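Local coordinates for superoxide dismutase (Chaetomium thermophilum, PDB 4BR6), which probably destroys superoxide radicals, using a bound manganese ion to convert them into hydrogen peroxide and oxygen, at residues 24-29 with 163-168; 105-110 with 180-185; 112-117 with 157-162; 141-146 with 151-156. All coordinates share one frame; numbering follows the deposited sequence.

Interaction 1: residues 24-29 with 163-168. With MN3 (manganese (III) ion), chain I.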
loop_
_atom_site.group_PDB
_atom_site.type_symbol
_atom_site.label_atom_id
_atom_site.label_comp_id
_atom_site.label_asym_id
_atom_site.label_seq_id
_atom_site.Cartn_x
_atom_site.Cartn_y
_atom_site.Cartn_z
ATOM N N GLU B 24 7.605 -23.810 -17.792
ATOM C CA GLU B 24 8.827 -24.354 -17.197
ATOM C C GLU B 24 9.456 -23.400 -16.183
ATOM O O GLU B 24 9.732 -23.782 -15.038
ATOM C CB GLU B 24 9.856 -24.699 -18.282
ATOM C CG GLU B 24 11.243 -25.054 -17.719
ATOM C CD GLU B 24 12.161 -25.678 -18.748
ATOM O OE1 GLU B 24 12.555 -24.965 -19.695
ATOM O OE2 GLU B 24 12.488 -26.877 -18.604
ATOM N N LEU B 25 9.682 -22.163 -16.614
ATOM C CA LEU B 25 10.252 -21.125 -15.758
ATOM C C LEU B 25 9.343 -20.807 -14.579
ATOM O O LEU B 25 9.775 -20.747 -13.433
ATOM C CB LEU B 25 10.445 -19.835 -16.556
ATOM C CG LEU B 25 11.553 -19.783 -17.604
ATOM C CD1 LEU B 25 11.521 -18.443 -18.324
ATOM C CD2 LEU B 25 12.901 -20.003 -16.966
ATOM N N HIS B 26 8.080 -20.559 -14.892
ATOM C CA HIS B 26 7.088 -20.175 -13.900
ATOM C C HIS B 26 7.040 -21.159 -12.725
ATOM O O HIS B 26 6.861 -20.756 -11.576
ATOM C CB HIS B 26 5.726 -20.133 -14.573
ATOM C CG HIS B 26 4.762 -19.179 -13.957
ATOM N ND1 HIS B 26 3.538 -18.909 -14.528
ATOM C CD2 HIS B 26 4.831 -18.419 -12.839
ATOM C CE1 HIS B 26 2.890 -18.038 -13.778
ATOM N NE2 HIS B 26 3.654 -17.723 -12.751
ATOM N N HIS B 27 7.211 -22.444 -13.032
ATOM C CA HIS B 27 7.125 -23.529 -12.049
ATOM C C HIS B 27 8.478 -23.835 -11.428
ATOM O O HIS B 27 8.649 -23.718 -10.214
ATOM C CB HIS B 27 6.588 -24.790 -12.736
ATOM C CG HIS B 27 6.365 -25.954 -11.816
ATOM N ND1 HIS B 27 7.188 -27.061 -11.803
ATOM C CD2 HIS B 27 5.389 -26.206 -10.908
ATOM C CE1 HIS B 27 6.742 -27.931 -10.915
ATOM N NE2 HIS B 27 5.652 -27.437 -10.357
ATOM N N SER B 28 9.435 -24.228 -12.266
ATOM C CA SER B 28 10.740 -24.677 -11.787
ATOM C C SER B 28 11.543 -23.543 -11.151
ATOM O O SER B 28 12.274 -23.776 -10.194
ATOM C CB SER B 28 11.546 -25.339 -12.914
ATOM O OG SER B 28 12.006 -24.389 -13.861
ATOM N N LYS B 29 11.407 -22.325 -11.668
ATOM C CA LYS B 29 12.171 -21.193 -11.153
ATOM C C LYS B 29 11.345 -20.353 -10.194
ATOM O O LYS B 29 11.669 -20.265 -9.018
ATOM C CB LYS B 29 12.715 -20.315 -12.290
ATOM C CG LYS B 29 13.650 -21.035 -13.262
ATOM C CD LYS B 29 14.820 -21.682 -12.531
ATOM C CE LYS B 29 15.783 -22.349 -13.489
ATOM N NZ LYS B 29 16.799 -23.158 -12.769
ATOM N N GLU B 163 3.928 -10.032 -15.179
ATOM C CA GLU B 163 4.392 -10.079 -16.552
ATOM C C GLU B 163 5.109 -11.389 -16.880
ATOM O O GLU B 163 5.118 -11.828 -18.026
ATOM C CB GLU B 163 5.275 -8.865 -16.832
ATOM C CG GLU B 163 4.450 -7.565 -16.850
ATOM C CD GLU B 163 5.282 -6.290 -16.927
ATOM O OE1 GLU B 163 6.391 -6.232 -16.348
ATOM O OE2 GLU B 163 4.825 -5.332 -17.573
ATOM N N HIS B 164 5.686 -12.047 -15.880
ATOM C CA HIS B 164 6.380 -13.307 -16.159
ATOM C C HIS B 164 5.387 -14.406 -16.531
ATOM O O HIS B 164 5.782 -15.463 -17.007
ATOM C CB HIS B 164 7.255 -13.760 -14.986
ATOM C CG HIS B 164 6.492 -14.063 -13.739
ATOM N ND1 HIS B 164 6.746 -13.428 -12.542
ATOM C CD2 HIS B 164 5.492 -14.940 -13.497
ATOM C CE1 HIS B 164 5.935 -13.901 -11.616
ATOM N NE2 HIS B 164 5.165 -14.819 -12.170
ATOM N N ALA B 165 4.097 -14.158 -16.321
ATOM C CA ALA B 165 3.086 -15.137 -16.675
ATOM C C ALA B 165 2.807 -15.151 -18.191
ATOM O O ALA B 165 2.146 -16.063 -18.681
ATOM C CB ALA B 165 1.797 -14.887 -15.893
ATOM N N TYR B 166 3.312 -14.159 -18.925
ATOM C CA TYR B 166 2.970 -14.016 -20.350
ATOM C C TYR B 166 3.982 -13.334 -21.259
ATOM O O TYR B 166 3.874 -13.444 -22.472
ATOM C CB TYR B 166 1.644 -13.274 -20.509
ATOM C CG TYR B 166 1.591 -11.864 -19.915
ATOM C CD1 TYR B 166 2.019 -10.752 -20.636
ATOM C CD2 TYR B 166 1.079 -11.647 -18.643
ATOM C CE1 TYR B 166 1.957 -9.470 -20.088
ATOM C CE2 TYR B 166 1.007 -10.374 -18.098
ATOM C CZ TYR B 166 1.444 -9.292 -18.818
ATOM O OH TYR B 166 1.360 -8.032 -18.257
ATOM N N TYR B 167 4.960 -12.635 -20.706
ATOM C CA TYR B 167 5.743 -11.719 -21.546
ATOM C C TYR B 167 6.576 -12.408 -22.632
ATOM O O TYR B 167 6.698 -11.881 -23.735
ATOM C CB TYR B 167 6.644 -10.806 -20.716
ATOM C CG TYR B 167 6.822 -9.424 -21.322
ATOM C CD1 TYR B 167 7.784 -9.186 -22.300
ATOM C CD2 TYR B 167 6.019 -8.361 -20.929
ATOM C CE1 TYR B 167 7.945 -7.930 -22.854
ATOM C CE2 TYR B 167 6.176 -7.103 -21.486
ATOM C CZ TYR B 167 7.139 -6.902 -22.437
ATOM O OH TYR B 167 7.311 -5.665 -22.983
ATOM N N LEU B 168 7.138 -13.576 -22.333
ATOM C CA LEU B 168 7.946 -14.302 -23.310
ATOM C C LEU B 168 7.163 -14.596 -24.587
ATOM O O LEU B 168 7.711 -14.538 -25.685
ATOM C CB LEU B 168 8.456 -15.620 -22.725
ATOM C CG LEU B 168 9.613 -15.536 -21.733
ATOM C CD1 LEU B 168 9.920 -16.936 -21.205
ATOM C CD2 LEU B 168 10.845 -14.880 -22.345
HETATM MN MN MN3 I . 3.446 -15.989 -11.108
HETATM O O HOH W 1 3.891 -14.077 -9.527
#

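Interaction 2: residues 105-110 with 180-185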
loop_
_atom_site.group_PDB
_atom_site.type_symbol
_atom_site.label_atom_id
_atom_site.label_comp_id
_atom_site.label_asym_id
_atom_site.label_seq_id
_atom_site.Cartn_x
_atom_site.Cartn_y
_atom_site.Cartn_z
ATOM N N GLY B 105 -24.728 -12.705 -14.373
ATOM C CA GLY B 105 -25.652 -12.674 -15.494
ATOM C C GLY B 105 -25.434 -13.856 -16.411
ATOM O O GLY B 105 -26.365 -14.610 -16.704
ATOM N N SER B 106 -24.189 -14.030 -16.844
ATOM C CA SER B 106 -23.821 -15.150 -17.685
ATOM C C SER B 106 -22.357 -15.491 -17.419
ATOM O O SER B 106 -21.672 -14.772 -16.684
ATOM C CB SER B 106 -24.049 -14.801 -19.157
ATOM O OG SER B 106 -23.238 -13.719 -19.557
ATOM N N PHE B 107 -21.888 -16.594 -17.992
ATOM C CA PHE B 107 -20.467 -16.930 -17.954
ATOM C C PHE B 107 -19.676 -15.917 -18.768
ATOM O O PHE B 107 -18.615 -15.438 -18.352
ATOM C CB PHE B 107 -20.212 -18.327 -18.521
ATOM C CG PHE B 107 -18.749 -18.657 -18.664
ATOM C CD1 PHE B 107 -18.013 -19.065 -17.574
ATOM C CD2 PHE B 107 -18.105 -18.526 -19.880
ATOM C CE1 PHE B 107 -16.669 -19.353 -17.698
ATOM C CE2 PHE B 107 -16.759 -18.812 -20.004
ATOM C CZ PHE B 107 -16.047 -19.229 -18.911
ATOM N N GLU B 108 -20.204 -15.591 -19.939
ATOM C CA GLU B 108 -19.547 -14.642 -20.825
ATOM C C GLU B 108 -19.318 -13.282 -20.163
ATOM O O GLU B 108 -18.254 -12.701 -20.316
ATOM C CB GLU B 108 -20.356 -14.469 -22.105
ATOM C CG GLU B 108 -19.651 -13.641 -23.164
ATOM C CD GLU B 108 -19.695 -14.285 -24.539
ATOM O OE1 GLU B 108 -19.430 -15.503 -24.638
ATOM O OE2 GLU B 108 -19.988 -13.570 -25.523
ATOM N N THR B 109 -20.319 -12.776 -19.449
ATOM C CA THR B 109 -20.204 -11.485 -18.771
ATOM C C THR B 109 -19.167 -11.545 -17.641
ATOM O O THR B 109 -18.392 -10.604 -17.438
ATOM C CB THR B 109 -21.565 -11.026 -18.208
ATOM O OG1 THR B 109 -22.422 -10.653 -19.289
ATOM C CG2 THR B 109 -21.414 -9.827 -17.289
ATOM N N PHE B 110 -19.169 -12.645 -16.898
ATOM C CA PHE B 110 -18.157 -12.879 -15.874
ATOM C C PHE B 110 -16.764 -12.862 -16.495
ATOM O O PHE B 110 -15.824 -12.292 -15.937
ATOM C CB PHE B 110 -18.392 -14.227 -15.181
ATOM C CG PHE B 110 -17.142 -14.838 -14.595
ATOM C CD1 PHE B 110 -16.596 -14.357 -13.426
ATOM C CD2 PHE B 110 -16.500 -15.883 -15.230
ATOM C CE1 PHE B 110 -15.441 -14.912 -12.904
ATOM C CE2 PHE B 110 -15.343 -16.435 -14.696
ATOM C CZ PHE B 110 -14.827 -15.954 -13.541
ATOM N N ALA B 180 -6.622 -15.727 -24.241
ATOM C CA ALA B 180 -6.176 -17.079 -24.546
ATOM C C ALA B 180 -6.305 -18.059 -23.362
ATOM O O ALA B 180 -6.647 -19.226 -23.561
ATOM C CB ALA B 180 -4.729 -17.056 -25.060
ATOM N N ILE B 181 -6.051 -17.604 -22.137
ATOM C CA ILE B 181 -5.919 -18.539 -21.011
ATOM C C ILE B 181 -7.212 -19.294 -20.691
ATOM O O ILE B 181 -7.181 -20.374 -20.116
ATOM C CB ILE B 181 -5.405 -17.829 -19.726
ATOM C CG1 ILE B 181 -5.006 -18.858 -18.657
ATOM C CG2 ILE B 181 -6.461 -16.863 -19.204
ATOM C CD1 ILE B 181 -4.209 -18.266 -17.497
ATOM N N TRP B 182 -8.349 -18.720 -21.049
ATOM C CA TRP B 182 -9.625 -19.370 -20.776
ATOM C C TRP B 182 -9.704 -20.743 -21.422
ATOM O O TRP B 182 -10.467 -21.590 -20.978
ATOM C CB TRP B 182 -10.790 -18.491 -21.234
ATOM C CG TRP B 182 -10.821 -17.205 -20.464
ATOM C CD1 TRP B 182 -10.200 -16.052 -20.799
ATOM C CD2 TRP B 182 -11.466 -16.965 -19.207
ATOM N NE1 TRP B 182 -10.420 -15.096 -19.842
ATOM C CE2 TRP B 182 -11.193 -15.633 -18.849
ATOM C CE3 TRP B 182 -12.241 -17.746 -18.349
ATOM C CZ2 TRP B 182 -11.682 -15.056 -17.682
ATOM C CZ3 TRP B 182 -12.722 -17.172 -17.185
ATOM C CH2 TRP B 182 -12.441 -15.839 -16.864
ATOM N N ASN B 183 -8.901 -20.956 -22.464
ATOM C CA ASN B 183 -8.861 -22.239 -23.154
ATOM C C ASN B 183 -8.241 -23.366 -22.352
ATOM O O ASN B 183 -8.391 -24.535 -22.718
ATOM C CB ASN B 183 -8.106 -22.119 -24.471
ATOM C CG ASN B 183 -8.884 -21.361 -25.504
ATOM O OD1 ASN B 183 -9.829 -21.891 -26.092
ATOM N ND2 ASN B 183 -8.510 -20.111 -25.724
ATOM N N VAL B 184 -7.549 -23.014 -21.272
ATOM C CA VAL B 184 -6.869 -24.001 -20.441
ATOM C C VAL B 184 -7.234 -23.908 -18.952
ATOM O O VAL B 184 -6.499 -24.415 -18.117
ATOM C CB VAL B 184 -5.316 -23.923 -20.614
ATOM C CG1 VAL B 184 -4.899 -24.427 -22.004
ATOM C CG2 VAL B 184 -4.807 -22.510 -20.387
ATOM N N ILE B 185 -8.371 -23.292 -18.622
ATOM C CA ILE B 185 -8.855 -23.248 -17.232
ATOM C C ILE B 185 -9.576 -24.535 -16.842
ATOM O O ILE B 185 -10.527 -24.922 -17.497
ATOM C CB ILE B 185 -9.850 -22.077 -16.995
ATOM C CG1 ILE B 185 -9.169 -20.737 -17.265
ATOM C CG2 ILE B 185 -10.413 -22.107 -15.567
ATOM C CD1 ILE B 185 -7.955 -20.475 -16.401
#

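Interaction 3: residues 112-117 with 157-162. With MN3 (manganese (III) ion), chain I.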
loop_
_atom_site.group_PDB
_atom_site.type_symbol
_atom_site.label_atom_id
_atom_site.label_comp_id
_atom_site.label_asym_id
_atom_site.label_seq_id
_atom_site.Cartn_x
_atom_site.Cartn_y
_atom_site.Cartn_z
ATOM N N LYS B 112 -15.883 -11.434 -19.309
ATOM C CA LYS B 112 -15.627 -10.050 -19.706
ATOM C C LYS B 112 -15.127 -9.213 -18.541
ATOM O O LYS B 112 -14.122 -8.514 -18.644
ATOM C CB LYS B 112 -16.922 -9.443 -20.255
ATOM C CG LYS B 112 -16.786 -8.067 -20.887
ATOM C CD LYS B 112 -18.105 -7.651 -21.525
ATOM C CE LYS B 112 -18.734 -6.469 -20.826
ATOM N NZ LYS B 112 -18.902 -6.688 -19.361
ATOM N N GLN B 113 -15.832 -9.283 -17.422
ATOM C CA GLN B 113 -15.477 -8.469 -16.278
ATOM C C GLN B 113 -14.144 -8.894 -15.690
ATOM O O GLN B 113 -13.373 -8.055 -15.222
ATOM C CB GLN B 113 -16.575 -8.545 -15.226
ATOM C CG GLN B 113 -17.774 -7.718 -15.614
ATOM C CD GLN B 113 -18.958 -7.967 -14.731
ATOM O OE1 GLN B 113 -18.980 -8.921 -13.960
ATOM N NE2 GLN B 113 -19.964 -7.107 -14.838
ATOM N N MET B 114 -13.866 -10.196 -15.704
ATOM C CA MET B 114 -12.611 -10.672 -15.135
ATOM C C MET B 114 -11.449 -10.218 -16.001
ATOM O O MET B 114 -10.418 -9.784 -15.495
ATOM C CB MET B 114 -12.559 -12.189 -14.995
ATOM C CG MET B 114 -11.295 -12.644 -14.261
ATOM S SD MET B 114 -11.651 -13.897 -13.025
ATOM C CE MET B 114 -10.049 -14.271 -12.316
ATOM N N ASN B 115 -11.621 -10.329 -17.312
ATOM C CA ASN B 115 -10.631 -9.822 -18.252
ATOM C C ASN B 115 -10.339 -8.338 -18.045
ATOM O O ASN B 115 -9.197 -7.914 -18.121
ATOM C CB ASN B 115 -11.083 -10.073 -19.693
ATOM C CG ASN B 115 -10.899 -11.525 -20.116
ATOM O OD1 ASN B 115 -10.185 -12.287 -19.469
ATOM N ND2 ASN B 115 -11.528 -11.904 -21.217
ATOM N N ALA B 116 -11.372 -7.551 -17.775
ATOM C CA ALA B 116 -11.185 -6.139 -17.468
ATOM C C ALA B 116 -10.403 -5.955 -16.169
ATOM O O ALA B 116 -9.490 -5.134 -16.095
ATOM C CB ALA B 116 -12.527 -5.438 -17.376
ATOM N N ALA B 117 -10.770 -6.713 -15.141
ATOM C CA ALA B 117 -10.105 -6.629 -13.847
ATOM C C ALA B 117 -8.626 -6.935 -13.980
ATOM O O ALA B 117 -7.805 -6.304 -13.334
ATOM C CB ALA B 117 -10.733 -7.589 -12.873
ATOM N N MET B 157 -10.828 -19.670 -8.516
ATOM C CA MET B 157 -10.187 -19.696 -9.820
ATOM C C MET B 157 -9.330 -18.448 -9.949
ATOM O O MET B 157 -9.847 -17.345 -9.869
ATOM C CB MET B 157 -11.251 -19.739 -10.918
ATOM C CG MET B 157 -10.723 -20.086 -12.296
ATOM S SD MET B 157 -9.712 -18.784 -13.025
ATOM C CE MET B 157 -10.973 -17.602 -13.547
ATOM N N GLY B 158 -8.027 -18.631 -10.137
ATOM C CA GLY B 158 -7.106 -17.517 -10.254
ATOM C C GLY B 158 -6.437 -17.432 -11.611
ATOM O O GLY B 158 -6.215 -18.448 -12.268
ATOM N N ILE B 159 -6.154 -16.199 -12.030
ATOM C CA ILE B 159 -5.323 -15.916 -13.189
ATOM C C ILE B 159 -4.210 -14.944 -12.791
ATOM O O ILE B 159 -4.466 -13.843 -12.295
ATOM C CB ILE B 159 -6.144 -15.298 -14.333
ATOM C CG1 ILE B 159 -7.242 -16.283 -14.757
ATOM C CG2 ILE B 159 -5.237 -14.948 -15.506
ATOM C CD1 ILE B 159 -8.239 -15.769 -15.805
ATOM N N ASP B 160 -2.974 -15.375 -13.004
ATOM C CA ASP B 160 -1.777 -14.623 -12.654
ATOM C C ASP B 160 -1.545 -13.510 -13.667
ATOM O O ASP B 160 -1.548 -13.769 -14.869
ATOM C CB ASP B 160 -0.618 -15.593 -12.713
ATOM C CG ASP B 160 0.671 -15.010 -12.234
ATOM O OD1 ASP B 160 0.738 -13.849 -11.777
ATOM O OD2 ASP B 160 1.632 -15.764 -12.314
ATOM N N ALA B 161 -1.328 -12.285 -13.188
ATOM C CA ALA B 161 -1.184 -11.131 -14.080
ATOM C C ALA B 161 0.189 -10.493 -14.007
ATOM O O ALA B 161 0.403 -9.452 -14.607
ATOM C CB ALA B 161 -2.275 -10.075 -13.807
ATOM N N TRP B 162 1.113 -11.107 -13.268
ATOM C CA TRP B 162 2.510 -10.695 -13.311
ATOM C C TRP B 162 2.989 -10.867 -14.746
ATOM O O TRP B 162 2.522 -11.751 -15.448
ATOM C CB TRP B 162 3.389 -11.564 -12.406
ATOM C CG TRP B 162 3.242 -11.335 -10.927
ATOM C CD1 TRP B 162 2.100 -11.418 -10.187
ATOM C CD2 TRP B 162 4.292 -11.017 -10.005
ATOM N NE1 TRP B 162 2.370 -11.150 -8.871
ATOM C CE2 TRP B 162 3.709 -10.908 -8.734
ATOM C CE3 TRP B 162 5.665 -10.804 -10.145
ATOM C CZ2 TRP B 162 4.455 -10.588 -7.595
ATOM C CZ3 TRP B 162 6.400 -10.486 -9.008
ATOM C CH2 TRP B 162 5.797 -10.389 -7.758
HETATM MN MN MN3 I . 3.446 -15.989 -11.108
HETATM O O HOH W 1 3.891 -14.077 -9.527
#

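Interaction 4: residues 141-146 with 151-156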
loop_
_atom_site.group_PDB
_atom_site.type_symbol
_atom_site.label_atom_id
_atom_site.label_comp_id
_atom_site.label_asym_id
_atom_site.label_seq_id
_atom_site.Cartn_x
_atom_site.Cartn_y
_atom_site.Cartn_z
ATOM N N VAL B 141 -12.155 -10.351 -7.472
ATOM C CA VAL B 141 -11.299 -9.464 -6.706
ATOM C C VAL B 141 -9.944 -9.437 -7.368
ATOM O O VAL B 141 -9.615 -10.331 -8.143
ATOM C CB VAL B 141 -11.145 -9.914 -5.241
ATOM C CG1 VAL B 141 -12.520 -9.929 -4.550
ATOM C CG2 VAL B 141 -10.453 -11.287 -5.153
ATOM N N THR B 142 -9.166 -8.408 -7.043
ATOM C CA THR B 142 -7.785 -8.318 -7.469
ATOM C C THR B 142 -6.891 -8.290 -6.222
ATOM O O THR B 142 -7.306 -7.836 -5.155
ATOM C CB THR B 142 -7.558 -7.068 -8.320
ATOM O OG1 THR B 142 -8.002 -5.916 -7.596
ATOM C CG2 THR B 142 -8.330 -7.183 -9.622
ATOM N N ARG B 143 -5.676 -8.803 -6.354
ATOM C CA ARG B 143 -4.700 -8.746 -5.275
ATOM C C ARG B 143 -3.385 -8.238 -5.842
ATOM O O ARG B 143 -3.010 -8.603 -6.951
ATOM C CB ARG B 143 -4.529 -10.131 -4.645
ATOM C CG ARG B 143 -5.776 -10.626 -3.941
ATOM C CD ARG B 143 -5.903 -10.004 -2.556
ATOM N NE ARG B 143 -7.096 -10.442 -1.834
ATOM C CZ ARG B 143 -8.309 -9.898 -1.965
ATOM N NH1 ARG B 143 -8.524 -8.902 -2.811
ATOM N NH2 ARG B 143 -9.320 -10.359 -1.246
ATOM N N ALA B 144 -2.690 -7.387 -5.088
ATOM C CA ALA B 144 -1.399 -6.863 -5.526
ATOM C C ALA B 144 -0.313 -7.887 -5.216
ATOM O O ALA B 144 -0.349 -8.553 -4.184
ATOM C CB ALA B 144 -1.083 -5.544 -4.831
ATOM N N ASN B 145 0.647 -8.007 -6.121
ATOM C CA ASN B 145 1.826 -8.824 -5.892
ATOM C C ASN B 145 1.435 -10.271 -5.580
ATOM O O ASN B 145 0.859 -10.925 -6.439
ATOM C CB ASN B 145 2.700 -8.167 -4.827
ATOM C CG ASN B 145 3.112 -6.759 -5.216
ATOM O OD1 ASN B 145 3.251 -6.446 -6.395
ATOM N ND2 ASN B 145 3.297 -5.906 -4.230
ATOM N N GLN B 146 1.731 -10.770 -4.382
ATOM C CA GLN B 146 1.346 -12.139 -4.014
ATOM C C GLN B 146 0.394 -12.193 -2.834
ATOM O O GLN B 146 0.215 -13.253 -2.241
ATOM C CB GLN B 146 2.566 -13.015 -3.700
ATOM C CG GLN B 146 3.571 -13.165 -4.832
ATOM C CD GLN B 146 3.006 -13.827 -6.079
ATOM O OE1 GLN B 146 1.895 -14.364 -6.088
ATOM N NE2 GLN B 146 3.784 -13.803 -7.142
ATOM N N GLY B 151 -9.665 -14.968 4.613
ATOM C CA GLY B 151 -10.711 -14.426 5.463
ATOM C C GLY B 151 -12.113 -14.681 4.926
ATOM O O GLY B 151 -12.532 -15.822 4.744
ATOM N N GLN B 152 -12.834 -13.601 4.660
ATOM C CA GLN B 152 -14.239 -13.668 4.264
ATOM C C GLN B 152 -14.438 -14.330 2.907
ATOM O O GLN B 152 -15.546 -14.760 2.574
ATOM C CB GLN B 152 -14.821 -12.247 4.209
ATOM C CG GLN B 152 -16.338 -12.170 4.167
ATOM C CD GLN B 152 -16.974 -12.702 5.423
ATOM O OE1 GLN B 152 -16.339 -12.765 6.470
ATOM N NE2 GLN B 152 -18.238 -13.082 5.333
ATOM N N LEU B 153 -13.368 -14.381 2.118
ATOM C CA LEU B 153 -13.438 -14.865 0.748
ATOM C C LEU B 153 -12.540 -16.068 0.520
ATOM O O LEU B 153 -11.427 -16.141 1.041
ATOM C CB LEU B 153 -13.037 -13.763 -0.221
ATOM C CG LEU B 153 -13.970 -12.563 -0.296
ATOM C CD1 LEU B 153 -13.445 -11.656 -1.384
ATOM C CD2 LEU B 153 -15.397 -12.994 -0.561
ATOM N N VAL B 154 -13.040 -16.997 -0.286
ATOM C CA VAL B 154 -12.338 -18.237 -0.580
ATOM C C VAL B 154 -12.024 -18.236 -2.073
ATOM O O VAL B 154 -12.919 -18.029 -2.892
ATOM C CB VAL B 154 -13.200 -19.475 -0.217
ATOM C CG1 VAL B 154 -12.358 -20.744 -0.300
ATOM C CG2 VAL B 154 -13.823 -19.325 1.187
ATOM N N PRO B 155 -10.756 -18.437 -2.441
ATOM C CA PRO B 155 -10.472 -18.370 -3.880
ATOM C C PRO B 155 -10.928 -19.641 -4.616
ATOM O O PRO B 155 -10.785 -20.731 -4.064
ATOM C CB PRO B 155 -8.948 -18.211 -3.922
ATOM C CG PRO B 155 -8.462 -18.843 -2.637
ATOM C CD PRO B 155 -9.534 -18.600 -1.630
ATOM N N LEU B 156 -11.452 -19.500 -5.832
ATOM C CA LEU B 156 -11.953 -20.640 -6.593
ATOM C C LEU B 156 -11.218 -20.789 -7.927
ATOM O O LEU B 156 -11.044 -21.886 -8.439
ATOM C CB LEU B 156 -13.448 -20.483 -6.870
ATOM C CG LEU B 156 -14.415 -20.428 -5.693
ATOM C CD1 LEU B 156 -15.837 -20.501 -6.234
ATOM C CD2 LEU B 156 -14.164 -21.530 -4.651
#

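Interaction 1: residues 24-29 with 163-168
Two histidines, His26 from helix 20-50 and His164 from the 3-10 turn after strand 153-160, meet at a shared manganese ion in a buried contact between the alpha-hairpin and C-terminal domains. NE2 of His26 binds the metal at 2.4 Å and NE2 of His164 at 2.3 Å. The two nitrogens face a common cation, which accounts for their closeness without any hydrogen bond between them. The rings form an offset edge-to-face pair, His164 turning its edge toward the face of His26 with planes at 68°. His164 reaches the ion with CG between backbone N and carbonyl carbon (chi1 63°), and its ND1 is hydrogen-bonded to Glu163 of the second subunit, so that metal and carboxylate together should hold the ring's rotation. The small Ala165 brings CB to 3.9 Å from CE1 of His26. Farther from the metal, CD1 of Leu25 meets CD1 of Leu168 at 3.6 Å. With His74, Asp160 and a water, the histidines complete the five-ligand site characteristic of iron/manganese superoxide dismutases.

Interaction 2: residues 105-110 with 180-185
The first turn of helix 107-119, carrying Phe107 and Phe110, faces the short 3-10 turn of Trp182 between helices 174-180 and 187-195, with no hydrogen bond between the two backbones and only rings bridging them. The indole is the shared partner. Its six-membered ring stands almost perpendicular to the Phe110 ring (planes at 89°), and CE2 of Phe110 comes 3.7 Å from CH2 of Trp182, near the indole plane at its edge. Phe107 approaches another part of the same ring, its CZ 4.1 Å from CE3 of Trp182. Both phenylalanines have CG anti to the backbone N (chi1 173° and 154°), which carries their rings from the helix toward the tryptophan. Large flat hydrocarbon groups suit this buried place because they pack between helix and turn without needing polar partners. The one polar atom of the indole, NE1, is hydrogen-bonded to Asn115 farther along the same helix. At the start of that helix Ser106 is the N-cap, its OG accepting from N of Thr109 at 3.1 Å, while ND2 of Asn183 secures the 3-10 turn by a 3.0 Å bond to O of Ala180. Trp187 of helix 187-195 touches both Phe110 and Trp182, and Met157 and Ile159 of strand 153-160 also pack on the indole.

Interaction 3: residues 112-117 with 157-162
Met114 of helix 107-119 points at Met157 and Ile159 of strand 153-160, so that the helix packs on the three-stranded antiparallel sheet of the alpha/beta C-terminal domain. The two methionine chains run at a slant to each other and meet through their methyl ends, CE of Met114 lying 3.7 Å from CE of Met157. The sulfur takes part as well, since SD of Met114 is 3.8 Å from CE of Met157. Met114 leaves the helix with CG anti to the backbone N (chi1 -174°) and then bends at chi2, while Met157 bends at both chi2 and chi3; such flexible, unbranched chains can fit a buried helix-sheet interface closely. Ile159, two residues along and directed to the same side of the strand, offers CD1 at 4.2 Å from CE of Met114, its branched side chain suiting an extended backbone. Ala127 and Ile140 of the other two strands also touch Met114. Beyond this apolar patch the strand ends at Asp160, whose carboxylate is shared between metal and backbone. OD1 of Asp160 accepts from N of Trp162 at 3.1 Å, from above the carboxylate plane, forming an Asx turn, and OD2 of Asp160 binds the manganese ion at 2.2 Å.

Interaction 4: residues 141-146 with 151-156
Val141 and Leu153 touch across the three-stranded antiparallel sheet of the C-terminal domain, although their strands are not direct neighbours. Strands 138-144 and 153-160 are its two outer members within the chain, with strand 125-132 running between them and taking the backbone bonds of both. The contact is therefore made by side chains alone, reaching over the middle strand. Its close part is purely apolar: the two side chains pass each other in opposite directions and bring CG1 of Val141 to 3.7 Å from CD1 of Leu153. Leucine suits this place because its longer chain can span the distance that a strand in between imposes, whereas valine, branched at CB, fits an extended backbone and offers its methyls close to the sheet. Leu153 has CG anti to the carbonyl carbon (chi1 -66°), from where its CD1 reaches the side chain of Val141 on the far outer strand.

The looser part lies at Arg143, where NH2 of Arg143 stays 4.3 Å from CD1 of Leu153 and the guanidinium meets that methyl obliquely; all three residues of this surface contact are partly exposed. Arginine suits the place because its flat guanidinium can lie beside hydrocarbon while NE and NH1 still make hydrogen bonds. NE of Arg143 is bonded to O of Pro148 in the connecting loop. One face of the Arg143 guanidinium has CG2 of Val141 3.7 Å above its plane, toward the rim, and NH1 of Arg143 donates within that plane to O of Thr142 at 2.8 Å.

Interactions 1, 2 and 3 are buried, whereas interaction 4 lies at the surface. Interaction 1 joins the two domains by metal coordination; the others lie in the C-terminal domain and rely on apolar contact, aromatic in interaction 2, methionine-rich in interaction 3 and aliphatic beside a charged group in interaction 4. Helix 107-119 serves both interactions 2 and 3, whose centres are about 10 Å apart, and strand 153-160 serves both 3 and 4. Interactions 1 and 3 converge on the manganese ion and its water. Interactions 3 and 4 also meet through Trp162, whose NE1 lies 2.9 Å from O of Asn145, a probable hydrogen bond.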